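Side-chain contact in GPI-anchored protein LLG1 (Arabidopsis thaliana, PDB 6A5D), which probably acts as a membrane-tethered co-receptor that takes part in the perception of RALF peptides within a heterotypic receptor complex: residues Lys87-Pro90 with Gly91-Ala94. Sequence-based numbering, arbitrary orientation.
Sequences KYPP and GLFA
A type II beta turn running from Pro-89 to Leu-92 leads into helix 92-99 and folds the first turn of that helix back on Tyr-88. Its closing bond runs from Leu-92 N to Pro-89 O at 3.2 Å; the N-H...O angle of 154° is fairly straight, although the donor stands above the carbonyl plane. Pro-90 and Gly-91 fill the two central positions, and Gly-91, with a positive phi, as the third position of a type II turn favours, is also the N-cap residue of the helix. The reversal brings two aromatic rings together in a T-shaped pair: the edge of Phe-93 points into the face of Tyr-88, with centroids 4.8 Å apart and planes at 82°. With CG anti to its own carbonyl carbon (chi1 -62°), Phe-93 swings its ring back toward the turn, so that CZ lies over the middle of the tyrosine ring, 3.5 Å above its plane, while CE2 comes within 3.5 Å of Tyr-88 CD2. Leu-92 adds a single branch: its CD2 meets Tyr-88 CD1 obliquely at 3.7 Å and lies 4.0 Å from Pro-89 CD, the leucine and proline side chains running side by side. Outside the turn, Ile-38 and Ile-82 touch both aromatic side chains, so helices 36-39 and 74-86 both pack against the pair. Tyr-88 OH is hydrogen-bonded to Cys-42 O, while the C-H edge of Phe-93 against the tyrosine pi face adds a weakly attractive electrostatic contact to the apolar packing; two buried rings and one backbone bond thus join loop and helix.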
loop_
_atom_site.group_PDB
_atom_site.type_symbol
_atom_site.label_atom_id
_atom_site.label_comp_id
_atom_site.label_asym_id
_atom_site.label_seq_id
_atom_site.Cartn_x
_atom_site.Cartn_y
_atom_site.Cartn_z
ATOM N N LYS A 87 -11.846 -3.718 -1.400
ATOM C CA LYS A 87 -12.970 -2.912 -0.922
ATOM C C LYS A 87 -12.589 -2.090 0.306
ATOM O O LYS A 87 -13.308 -2.048 1.300
ATOM C CB LYS A 87 -14.232 -3.743 -0.691
ATOM C CG LYS A 87 -14.712 -4.422 -1.951
ATOM C CD LYS A 87 -14.195 -5.849 -2.002
ATOM C CE LYS A 87 -15.050 -6.726 -2.910
ATOM N NZ LYS A 87 -15.059 -8.138 -2.426
ATOM N N TYR A 88 -11.416 -1.427 0.227
ATOM C CA TYR A 88 -10.919 -0.672 1.372
ATOM C C TYR A 88 -11.198 0.813 1.196
ATOM O O TYR A 88 -11.116 1.333 0.079
ATOM C CB TYR A 88 -9.405 -0.851 1.499
ATOM C CG TYR A 88 -8.976 -2.259 1.821
ATOM C CD1 TYR A 88 -9.357 -2.864 3.007
ATOM C CD2 TYR A 88 -8.173 -2.984 0.936
ATOM C CE1 TYR A 88 -8.970 -4.172 3.301
ATOM C CE2 TYR A 88 -7.782 -4.285 1.222
ATOM C CZ TYR A 88 -8.182 -4.867 2.404
ATOM O OH TYR A 88 -7.795 -6.148 2.713
ATOM N N PRO A 89 -11.507 1.509 2.284
ATOM C CA PRO A 89 -11.644 2.961 2.219
ATOM C C PRO A 89 -10.345 3.597 1.760
ATOM O O PRO A 89 -9.254 3.157 2.157
ATOM C CB PRO A 89 -11.941 3.349 3.677
ATOM C CG PRO A 89 -12.526 2.107 4.286
ATOM C CD PRO A 89 -11.831 0.956 3.612
ATOM N N PRO A 90 -10.414 4.637 0.933
ATOM C CA PRO A 90 -9.185 5.323 0.518
ATOM C C PRO A 90 -8.491 5.928 1.729
ATOM O O PRO A 90 -9.129 6.500 2.610
ATOM C CB PRO A 90 -9.687 6.410 -0.443
ATOM C CG PRO A 90 -11.125 6.640 -0.032
ATOM C CD PRO A 90 -11.627 5.282 0.400
ATOM N N GLY A 91 -7.169 5.780 1.767
ATOM C CA GLY A 91 -6.373 6.256 2.871
ATOM C C GLY A 91 -6.319 5.347 4.087
ATOM O O GLY A 91 -5.616 5.681 5.052
ATOM N N LEU A 92 -6.978 4.264 4.072
ATOM C CA LEU A 92 -6.991 3.356 5.223
ATOM C C LEU A 92 -5.572 2.983 5.652
ATOM O O LEU A 92 -5.184 3.178 6.807
ATOM C CB LEU A 92 -7.793 2.093 4.900
ATOM C CG LEU A 92 -7.833 1.019 5.991
ATOM C CD1 LEU A 92 -8.519 1.550 7.240
ATOM C CD2 LEU A 92 -8.527 -0.235 5.485
ATOM N N PHE A 93 -4.791 2.428 4.692
ATOM C CA PHE A 93 -3.459 1.937 5.034
ATOM C C PHE A 93 -2.526 3.072 5.403
ATOM O O PHE A 93 -1.753 2.958 6.360
ATOM C CB PHE A 93 -2.900 1.091 3.889
ATOM C CG PHE A 93 -3.732 -0.105 3.618
ATOM C CD1 PHE A 93 -3.650 -1.208 4.446
ATOM C CD2 PHE A 93 -4.667 -0.102 2.608
ATOM C CE1 PHE A 93 -4.463 -2.313 4.239
ATOM C CE2 PHE A 93 -5.485 -1.200 2.388
ATOM C CZ PHE A 93 -5.396 -2.304 3.212
ATOM N N ALA A 94 -2.595 4.183 4.670
ATOM C CA ALA A 94 -1.819 5.356 5.046
ATOM C C ALA A 94 -2.135 5.785 6.476
ATOM O O ALA A 94 -1.225 6.035 7.280
ATOM C CB ALA A 94 -2.116 6.492 4.070
#